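Side-chain contacts in acyl-coenzyme A oxidase 3 (Yarrowia lipolytica, PDB 5YS9), which oxidises acyl-CoA of different chain lengths to (2E)-enoyl-CoA, using FAD and oxygen and releasing hydrogen peroxide, in peroxisomal fatty acid beta-oxidation: residues Q318-I321 against T322-L325; Y348-H351 against Q352-L355; L588-L591 against W592-E596; I612-V615 against T616-V619. All blocks are in the same frame, centred on the assembly; numbering follows the deposited sequence.

Overall arrangement
Each contact closes a single helical turn and no long loop. The four follow one another along the chain, so none nests within or crosses another. Contact 1 lies on helix 300-330. Contact 2 opens the next helix, 349-385, beside the adenosine end of FAD. I321, A324 and L325 of contact 1 pack on L355 of contact 2. Contacts 3 and 4 come much later, on helices 579-596 and 609-628. Their centres are about 9 Å apart, and V615 and V619 rest on the turn at L591. R353, E595 and T616 link contacts 2, 3 and 4, tying the C-alpha1 region to the C-terminal helices. Contacts 2, 3 and 4 also touch the second subunit.

Contact 1. Residues Q318-I321 against T322-L325; sequences QRFI and TIAL
T322 turns back on Q318 one turn earlier in the alpha-helix 300-330 of the C-alpha1 domain. This is an i to i+4 contact, and its polar part is tight. T322 OG1 donates to Q318 O at 2.5 Å, and T322 N donates to the same Q318 O at 3.0 Å. The hydroxyl sits beside its own backbone N (chi1 -58°), which brings it back over the preceding turn. It meets the carbonyl nearly along the C=O axis, while the N-H comes from above the carbonyl plane. With a valine here, Q318 O would probably lose one of its two donors and be held by the backbone N-H alone.

The apolar pairs are looser. F320 and I323 run alongside each other in the same direction, with F320 CD1 3.7 Å from I323 CD1. I321 and L325 do likewise, with I321 CG1 3.9 Å from L325 CD1. The loosest pair is R319 CG and I323 CD1, at 4.4 Å. No side faces solvent, since all eight residues are buried. Helices 349-385, 391-428 and 630-635 cover F320, I321, T322, A324 and L325, while loop residues F637, N645 and A646 meet Q318, R319 and I323. R319 NE bonds to I644 O. The flat end of R319 is covered on one face by F320, whose CZ stands 3.3 Å above the centre of the guanidinium.

Contact 2. Residues Y348-H351 against Q352-L355; sequences YPYH and QRRL. With FAD (flavin-adenine dinucleotide), chain D.
R354 reaches past H351 to the ribose of FAD. Its NH1 bonds to FAD O3B at 2.6 Å, with an angle at the hydrogen of 156°. FAD O2B is equally close to R354 NH1, at 2.6 Å, near the guanidinium plane. H351 stands almost upright against that plane, with CE1 over one face, 3.8 Å above it. The arginine chain is bent at chi2 and chi3 (-134° and -105°), which swings its end toward the sugar. A methionine here would probably leave FAD O3B without this donor and the H351 ring without the guanidinium it leans on.

Y348 is the N-cap residue, and its O takes the N-H of Q352 at 3.2 Å. R353 N, R354 N and L355 N bond in turn to P349 O, Y350 O and H351 O. Y348 OH bonds to Q333 O, and its ring carries FAD N1A over one face. Q352 NE2 bonds to I346 O. R353 NH2 bonds to N620 OD1, and R353 NH1 forms a salt bridge with E595 OE1. S169, D457 and T163 of the second subunit also bond to this FAD. A helix start beside the ribose and adenine thus forms part of an FAD site between subunits.

Contact 3. Residues L588-L591 against W592-E596; sequences LFTL and WSIEE
F589 O is gripped by two donors of S593. S593 N comes to 2.9 Å from F589 O, and S593 OG to 2.8 Å from F589 O. The N-H is tilted only 19° from the carbonyl plane. The hydroxyl approaches from above that plane. S593 OG lies beside its own backbone N (chi1 -60°), which aims it back along the helix. It also bonds to R559 NE, so this buried hydroxyl gives to F589 O and takes from the arginine. Two hydrogen bonds thus fix the hydroxyl. The same oxygen sits over one face of the F589 ring, 3.8 Å above it and offset toward the rim.

W592 uses F589 O in another way. The carbonyl oxygen lies in plane at the edge of the indole, 3.8 Å from W592 CE3. The backbone N of W592 bonds to L588 O at 2.8 Å. E596 CG covers one face of the indole near its rim. I594 and L591 meet more loosely: L591 CD2 is 4.3 Å from I594 CD1. The hydroxyl of T590 turns back to A586 O. E595 is buried. Its OE2 bonds to T616 OG1, while OE1 keeps its salt bridge to R353.

This turn of helix 579-596 is wrapped by four helices. T590, L591, S593 and I594 touch helix 507-534, and F589, T590 and W592 touch helix 547-573. L588, F589 and W592 pack on helix 349-385, where F361 meets the F589 ring edge-to-face. L588, L591 and E595 rest on helix 609-628.

Contact 4. Residues I612-V615 against T616-V619; sequences IDQV and TELV
T616 begins the second turn by bonding through its N to I612 O at 2.9 Å. Its CB also rests on D613 O, at 3.5 Å from T616 CB. T616 OG1 is taken up by E595 of the neighbouring helix. T616 also touches R353 of helix 349-385 and Q549 of the second subunit.

E617 comes next and is exposed. Its N bonds to D613 O at 3.1 Å. Its side chain is extended, and its carboxylate comes near the Q614 amide without bonding: Q614 NE2 and E617 OE2 are 4.2 Å apart. Q614 leaves the backbone with CG anti to its N (chi1 -166°), then bends at chi2, and this carries the amide over toward E617 and L618. D613 forms a salt bridge from OD1 to R603 NH1 of the second subunit.

L618 is buried. Its N bonds to Q614 O, and its CG lies 3.4 Å from that Q614 O. The branch packs on L504 and K505 of a loop.

V619 ends the segment. Its N bonds to V615 O at 3.0 Å. V619 CG2 lies beside its own backbone N and comes 3.4 Å from V615 O. The two valines touch loosely, with V615 CG1 4.4 Å from V619 CG2. V615 and V619 face helix 579-596, while Q614 and E617 face solvent. This is the pattern of an amphipathic alpha-helix, here 609-628, with one face in the C-terminal helical region and D613 and T616 at the subunit interface.

Contact 1. Residues Q318-I321 against T322-L325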
# COMPACT_ATOMS: atom_id res chain seq x y z
N GLN A 318 -5.69 8.21 -12.84
CA GLN A 318 -5.18 8.81 -14.06
C GLN A 318 -3.94 9.70 -13.84
O GLN A 318 -3.06 9.85 -14.72
CB GLN A 318 -6.29 9.62 -14.75
CG GLN A 318 -6.84 10.76 -13.90
CD GLN A 318 -7.82 11.67 -14.62
OE1 GLN A 318 -8.05 11.57 -15.80
NE2 GLN A 318 -8.40 12.58 -13.88
N ARG A 319 -3.88 10.30 -12.67
CA ARG A 319 -2.78 11.19 -12.31
C ARG A 319 -1.50 10.37 -12.19
O ARG A 319 -0.48 10.69 -12.81
CB ARG A 319 -3.12 11.89 -11.01
CG ARG A 319 -2.20 13.03 -10.59
CD ARG A 319 -2.47 13.45 -9.13
NE ARG A 319 -1.27 13.96 -8.48
CZ ARG A 319 -1.13 14.18 -7.18
NH1 ARG A 319 -2.11 13.93 -6.32
NH2 ARG A 319 0.04 14.65 -6.74
N PHE A 320 -1.54 9.37 -11.34
CA PHE A 320 -0.39 8.53 -11.09
C PHE A 320 0.06 7.64 -12.23
O PHE A 320 1.24 7.46 -12.45
CB PHE A 320 -0.54 7.86 -9.73
CG PHE A 320 -0.63 8.86 -8.64
CD1 PHE A 320 0.50 9.49 -8.19
CD2 PHE A 320 -1.84 9.27 -8.16
CE1 PHE A 320 0.43 10.46 -7.22
CE2 PHE A 320 -1.93 10.24 -7.20
CZ PHE A 320 -0.79 10.84 -6.73
N ILE A 321 -0.89 7.10 -12.95
CA ILE A 321 -0.59 6.36 -14.14
C ILE A 321 0.06 7.27 -15.16
O ILE A 321 0.93 6.86 -15.88
CB ILE A 321 -1.79 5.57 -14.70
CG1 ILE A 321 -1.32 4.47 -15.62
CG2 ILE A 321 -2.73 6.47 -15.47
CD1 ILE A 321 -0.54 3.38 -14.94
N THR A 322 -0.41 8.51 -15.25
CA THR A 322 0.26 9.47 -16.09
C THR A 322 1.66 9.82 -15.63
O THR A 322 2.57 9.85 -16.42
CB THR A 322 -0.57 10.75 -16.29
OG1 THR A 322 -1.83 10.42 -16.85
CG2 THR A 322 0.11 11.67 -17.23
N ILE A 323 1.85 10.04 -14.34
CA ILE A 323 3.21 10.27 -13.79
C ILE A 323 4.17 9.12 -14.15
O ILE A 323 5.27 9.36 -14.73
CB ILE A 323 3.19 10.50 -12.26
CG1 ILE A 323 2.56 11.87 -11.96
CG2 ILE A 323 4.60 10.41 -11.66
CD1 ILE A 323 2.06 11.96 -10.53
N ALA A 324 3.73 7.89 -13.86
CA ALA A 324 4.63 6.71 -14.08
C ALA A 324 4.97 6.49 -15.52
O ALA A 324 6.11 6.15 -15.80
CB ALA A 324 4.04 5.44 -13.51
N LEU A 325 3.99 6.68 -16.41
CA LEU A 325 4.18 6.44 -17.86
C LEU A 325 5.08 7.47 -18.54
O LEU A 325 5.90 7.11 -19.39
CB LEU A 325 2.83 6.34 -18.58
CG LEU A 325 2.15 4.98 -18.35
CD1 LEU A 325 0.73 4.90 -18.89
CD2 LEU A 325 2.98 3.84 -18.93

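Contact 2. Residues Y348-H351 against Q352-L355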
# COMPACT_ATOMS: atom_id res chain seq x y z
N TYR A 348 11.03 -1.93 -22.23
CA TYR A 348 11.01 -3.27 -21.66
C TYR A 348 9.61 -3.87 -21.61
O TYR A 348 8.68 -3.21 -21.22
CB TYR A 348 11.56 -3.26 -20.24
CG TYR A 348 13.01 -2.95 -20.14
CD1 TYR A 348 13.92 -3.55 -20.99
CD2 TYR A 348 13.48 -2.05 -19.21
CE1 TYR A 348 15.25 -3.26 -20.90
CE2 TYR A 348 14.82 -1.76 -19.12
CZ TYR A 348 15.69 -2.37 -19.97
OH TYR A 348 17.02 -2.08 -19.88
N PRO A 349 9.48 -5.13 -21.98
CA PRO A 349 8.16 -5.77 -21.92
C PRO A 349 7.62 -6.02 -20.50
O PRO A 349 6.39 -6.05 -20.31
CB PRO A 349 8.39 -7.12 -22.64
CG PRO A 349 9.55 -6.85 -23.57
CD PRO A 349 10.43 -5.86 -22.85
N TYR A 350 8.50 -6.25 -19.54
CA TYR A 350 8.02 -6.36 -18.18
C TYR A 350 7.47 -5.07 -17.64
O TYR A 350 6.49 -5.06 -16.92
CB TYR A 350 9.00 -6.99 -17.20
CG TYR A 350 8.23 -7.47 -16.01
CD1 TYR A 350 7.23 -8.41 -16.16
CD2 TYR A 350 8.41 -6.93 -14.76
CE1 TYR A 350 6.48 -8.84 -15.10
CE2 TYR A 350 7.66 -7.36 -13.69
CZ TYR A 350 6.69 -8.31 -13.87
OH TYR A 350 5.92 -8.75 -12.84
N HIS A 351 8.11 -3.96 -17.96
CA HIS A 351 7.63 -2.71 -17.49
C HIS A 351 6.27 -2.32 -18.12
O HIS A 351 5.37 -1.75 -17.42
CB HIS A 351 8.69 -1.64 -17.69
CG HIS A 351 8.52 -0.49 -16.77
ND1 HIS A 351 8.90 -0.55 -15.45
CD2 HIS A 351 7.96 0.72 -16.96
CE1 HIS A 351 8.65 0.61 -14.89
NE2 HIS A 351 8.07 1.40 -15.78
N GLN A 352 6.11 -2.67 -19.39
CA GLN A 352 4.83 -2.53 -20.10
C GLN A 352 3.73 -3.30 -19.38
O GLN A 352 2.67 -2.73 -19.15
CB GLN A 352 4.93 -2.99 -21.57
CG GLN A 352 5.83 -2.08 -22.44
CD GLN A 352 6.03 -2.60 -23.85
OE1 GLN A 352 5.37 -3.57 -24.25
NE2 GLN A 352 6.91 -1.94 -24.63
N ARG A 353 4.01 -4.52 -18.95
CA ARG A 353 3.08 -5.33 -18.17
C ARG A 353 2.72 -4.74 -16.82
O ARG A 353 1.63 -4.90 -16.34
CB ARG A 353 3.62 -6.74 -17.98
CG ARG A 353 3.38 -7.65 -19.16
CD ARG A 353 4.11 -8.95 -18.98
NE ARG A 353 3.67 -9.96 -19.91
CZ ARG A 353 2.61 -10.72 -19.74
NH1 ARG A 353 1.88 -10.59 -18.65
NH2 ARG A 353 2.29 -11.61 -20.64
N ARG A 354 3.68 -4.11 -16.18
CA ARG A 354 3.42 -3.42 -14.92
C ARG A 354 2.46 -2.26 -15.04
O ARG A 354 1.63 -2.08 -14.18
CB ARG A 354 4.72 -2.91 -14.32
CG ARG A 354 5.72 -3.97 -13.95
CD ARG A 354 6.26 -3.71 -12.57
NE ARG A 354 7.61 -3.19 -12.62
CZ ARG A 354 8.07 -2.24 -11.83
NH1 ARG A 354 9.31 -1.84 -11.96
NH2 ARG A 354 7.30 -1.70 -10.92
N LEU A 355 2.59 -1.46 -16.09
CA LEU A 355 1.82 -0.23 -16.17
C LEU A 355 0.69 -0.19 -17.17
O LEU A 355 -0.34 0.41 -16.91
CB LEU A 355 2.75 0.95 -16.44
CG LEU A 355 3.87 1.23 -15.45
CD1 LEU A 355 4.67 2.42 -15.92
CD2 LEU A 355 3.32 1.46 -14.06
PA FAD D . 15.84 2.42 -11.61
O1A FAD D . 16.98 1.51 -11.38
O2A FAD D . 15.81 3.33 -12.78
O5B FAD D . 14.47 1.64 -11.69
C5B FAD D . 13.30 2.43 -11.81
C4B FAD D . 12.17 1.54 -12.24
O4B FAD D . 12.48 0.97 -13.51
C3B FAD D . 12.06 0.40 -11.26
O3B FAD D . 10.70 0.16 -10.94
C2B FAD D . 12.58 -0.79 -11.99
O2B FAD D . 11.86 -1.96 -11.60
C1B FAD D . 12.38 -0.44 -13.45
N9A FAD D . 13.51 -1.06 -14.15
C8A FAD D . 14.77 -0.64 -14.12
N7A FAD D . 15.55 -1.46 -14.84
C5A FAD D . 14.78 -2.44 -15.33
C6A FAD D . 14.98 -3.64 -16.17
N6A FAD D . 16.18 -3.97 -16.66
N1A FAD D . 13.90 -4.38 -16.43
C2A FAD D . 12.69 -4.06 -15.96
N3A FAD D . 12.44 -3.00 -15.19
C4A FAD D . 13.43 -2.17 -14.86
N1 FAD D . 21.62 5.23 -2.48
C2 FAD D . 22.84 5.37 -1.94
O2 FAD D . 23.82 5.15 -2.64
N3 FAD D . 23.03 5.73 -0.68
C4 FAD D . 22.03 5.98 0.14
O4 FAD D . 22.25 6.31 1.29
C4X FAD D . 20.66 5.86 -0.37
N5 FAD D . 19.61 6.09 0.40
C5X FAD D . 18.37 5.99 -0.09
C6 FAD D . 17.31 6.26 0.74
C7 FAD D . 16.03 6.16 0.26
C7M FAD D . 14.87 6.45 1.17
C8 FAD D . 15.80 5.77 -1.14
C8M FAD D . 14.41 5.65 -1.68
C9 FAD D . 16.87 5.48 -1.97
C9A FAD D . 18.15 5.59 -1.49
N10 FAD D . 19.25 5.31 -2.32
C10 FAD D . 20.52 5.45 -1.77
C1' FAD D . 19.10 4.93 -3.73
C2' FAD D . 18.44 3.57 -3.96
O2' FAD D . 19.39 2.52 -3.79
C3' FAD D . 17.83 3.50 -5.37
O3' FAD D . 16.58 4.16 -5.32
C4' FAD D . 17.58 2.10 -5.90
O4' FAD D . 18.66 1.27 -5.52
C5' FAD D . 17.54 2.05 -7.42
O5' FAD D . 16.33 2.51 -8.01
P FAD D . 16.36 3.67 -9.10
O1P FAD D . 15.69 4.87 -8.56
O2P FAD D . 17.74 3.78 -9.59
O3P FAD D . 15.41 3.20 -10.28

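Contact 3. Residues L588-L591 against W592-E596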
# COMPACT_ATOMS: atom_id res chain seq x y z
N LEU A 588 -6.47 -5.62 -23.83
CA LEU A 588 -5.35 -5.75 -22.86
C LEU A 588 -5.93 -5.91 -21.47
O LEU A 588 -5.61 -6.87 -20.78
CB LEU A 588 -4.40 -4.55 -22.93
CG LEU A 588 -3.16 -4.58 -22.02
CD1 LEU A 588 -2.34 -5.90 -22.08
CD2 LEU A 588 -2.29 -3.38 -22.35
N PHE A 589 -6.86 -5.03 -21.09
CA PHE A 589 -7.51 -5.19 -19.81
C PHE A 589 -8.02 -6.62 -19.64
O PHE A 589 -7.67 -7.32 -18.67
CB PHE A 589 -8.65 -4.17 -19.63
CG PHE A 589 -9.40 -4.34 -18.35
CD1 PHE A 589 -8.75 -4.17 -17.13
CD2 PHE A 589 -10.74 -4.73 -18.36
CE1 PHE A 589 -9.44 -4.38 -15.93
CE2 PHE A 589 -11.43 -4.92 -17.16
CZ PHE A 589 -10.79 -4.73 -15.95
N THR A 590 -8.79 -7.06 -20.62
CA THR A 590 -9.59 -8.23 -20.47
C THR A 590 -8.71 -9.50 -20.50
O THR A 590 -8.91 -10.43 -19.69
CB THR A 590 -10.71 -8.26 -21.54
OG1 THR A 590 -11.61 -7.16 -21.35
CG2 THR A 590 -11.50 -9.55 -21.44
N LEU A 591 -7.74 -9.52 -21.41
CA LEU A 591 -6.83 -10.66 -21.52
C LEU A 591 -5.84 -10.73 -20.36
O LEU A 591 -5.42 -11.81 -19.94
CB LEU A 591 -6.12 -10.59 -22.84
CG LEU A 591 -7.08 -10.86 -24.02
CD1 LEU A 591 -6.58 -10.26 -25.31
CD2 LEU A 591 -7.28 -12.37 -24.20
N TRP A 592 -5.43 -9.55 -19.87
CA TRP A 592 -4.56 -9.48 -18.72
C TRP A 592 -5.32 -10.07 -17.51
O TRP A 592 -4.79 -10.95 -16.81
CB TRP A 592 -4.06 -8.02 -18.51
CG TRP A 592 -3.40 -7.81 -17.21
CD1 TRP A 592 -2.16 -8.22 -16.85
CD2 TRP A 592 -3.97 -7.17 -16.08
NE1 TRP A 592 -1.90 -7.87 -15.57
CE2 TRP A 592 -2.99 -7.22 -15.05
CE3 TRP A 592 -5.21 -6.58 -15.81
CZ2 TRP A 592 -3.21 -6.69 -13.76
CZ3 TRP A 592 -5.44 -6.05 -14.51
CH2 TRP A 592 -4.43 -6.12 -13.51
N SER A 593 -6.58 -9.64 -17.34
CA SER A 593 -7.44 -10.13 -16.26
C SER A 593 -7.62 -11.64 -16.28
O SER A 593 -7.70 -12.26 -15.22
CB SER A 593 -8.82 -9.49 -16.36
OG SER A 593 -8.75 -8.10 -16.24
N ILE A 594 -7.74 -12.20 -17.48
CA ILE A 594 -7.79 -13.63 -17.67
C ILE A 594 -6.49 -14.28 -17.25
O ILE A 594 -6.48 -15.30 -16.61
CB ILE A 594 -8.11 -13.95 -19.15
CG1 ILE A 594 -9.55 -13.57 -19.47
CG2 ILE A 594 -7.88 -15.42 -19.46
CD1 ILE A 594 -9.88 -13.54 -20.94
N GLU A 595 -5.39 -13.66 -17.63
CA GLU A 595 -4.07 -14.15 -17.29
C GLU A 595 -3.79 -14.15 -15.79
O GLU A 595 -3.15 -15.05 -15.28
CB GLU A 595 -3.02 -13.37 -18.04
CG GLU A 595 -1.62 -13.87 -17.83
CD GLU A 595 -0.61 -12.98 -18.49
OE1 GLU A 595 -0.65 -11.77 -18.23
OE2 GLU A 595 0.20 -13.48 -19.26
N GLU A 596 -4.23 -13.11 -15.11
CA GLU A 596 -4.08 -13.01 -13.67
C GLU A 596 -4.88 -14.07 -12.94
O GLU A 596 -4.52 -14.47 -11.85
CB GLU A 596 -4.40 -11.61 -13.15
CG GLU A 596 -3.45 -10.53 -13.66
CD GLU A 596 -2.06 -10.61 -13.07
OE1 GLU A 596 -1.18 -11.26 -13.67
OE2 GLU A 596 -1.81 -10.01 -12.02

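Contact 4. Residues I612-V615 against T616-V619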
# COMPACT_ATOMS: atom_id res chain seq x y z
N ILE A 612 -3.76 -20.85 -22.25
CA ILE A 612 -3.12 -19.90 -21.36
C ILE A 612 -1.85 -19.35 -21.98
O ILE A 612 -1.59 -18.15 -21.89
CB ILE A 612 -2.71 -20.55 -20.00
CG1 ILE A 612 -3.91 -21.20 -19.30
CG2 ILE A 612 -2.03 -19.53 -19.07
CD1 ILE A 612 -5.13 -20.32 -19.24
N ASP A 613 -1.04 -20.23 -22.58
CA ASP A 613 0.14 -19.79 -23.36
C ASP A 613 -0.27 -18.74 -24.37
O ASP A 613 0.38 -17.71 -24.47
CB ASP A 613 0.83 -20.93 -24.12
CG ASP A 613 1.46 -21.96 -23.20
OD1 ASP A 613 1.02 -22.07 -22.04
OD2 ASP A 613 2.38 -22.67 -23.66
N GLN A 614 -1.36 -19.00 -25.09
CA GLN A 614 -1.83 -18.07 -26.14
C GLN A 614 -2.27 -16.72 -25.55
O GLN A 614 -1.96 -15.68 -26.11
CB GLN A 614 -2.98 -18.69 -26.98
CG GLN A 614 -3.28 -17.93 -28.28
CD GLN A 614 -2.09 -17.94 -29.24
OE1 GLN A 614 -1.52 -19.00 -29.53
NE2 GLN A 614 -1.68 -16.76 -29.71
N VAL A 615 -2.99 -16.78 -24.43
CA VAL A 615 -3.40 -15.60 -23.67
C VAL A 615 -2.17 -14.79 -23.29
O VAL A 615 -2.17 -13.57 -23.53
CB VAL A 615 -4.21 -15.99 -22.42
CG1 VAL A 615 -4.33 -14.82 -21.44
CG2 VAL A 615 -5.61 -16.46 -22.83
N THR A 616 -1.13 -15.45 -22.76
CA THR A 616 0.14 -14.76 -22.45
C THR A 616 0.67 -14.01 -23.70
O THR A 616 0.96 -12.81 -23.64
CB THR A 616 1.19 -15.68 -21.76
OG1 THR A 616 0.71 -15.98 -20.46
CG2 THR A 616 2.52 -15.00 -21.59
N GLU A 617 0.67 -14.68 -24.84
CA GLU A 617 1.19 -14.07 -26.05
C GLU A 617 0.35 -12.86 -26.46
O GLU A 617 0.87 -11.86 -26.91
CB GLU A 617 1.27 -15.11 -27.16
CG GLU A 617 2.02 -14.62 -28.39
CD GLU A 617 2.58 -15.76 -29.23
OE1 GLU A 617 3.25 -16.64 -28.64
OE2 GLU A 617 2.35 -15.77 -30.46
N LEU A 618 -0.96 -12.95 -26.25
CA LEU A 618 -1.85 -11.86 -26.64
C LEU A 618 -1.68 -10.62 -25.77
O LEU A 618 -1.58 -9.53 -26.30
CB LEU A 618 -3.30 -12.34 -26.67
CG LEU A 618 -3.58 -13.25 -27.89
CD1 LEU A 618 -5.01 -13.78 -27.85
CD2 LEU A 618 -3.29 -12.53 -29.20
N VAL A 619 -1.54 -10.82 -24.46
CA VAL A 619 -1.25 -9.76 -23.50
C VAL A 619 0.08 -9.04 -23.89
O VAL A 619 0.12 -7.82 -23.93
CB VAL A 619 -1.16 -10.31 -22.05
CG1 VAL A 619 -0.65 -9.25 -21.09
CG2 VAL A 619 -2.51 -10.80 -21.56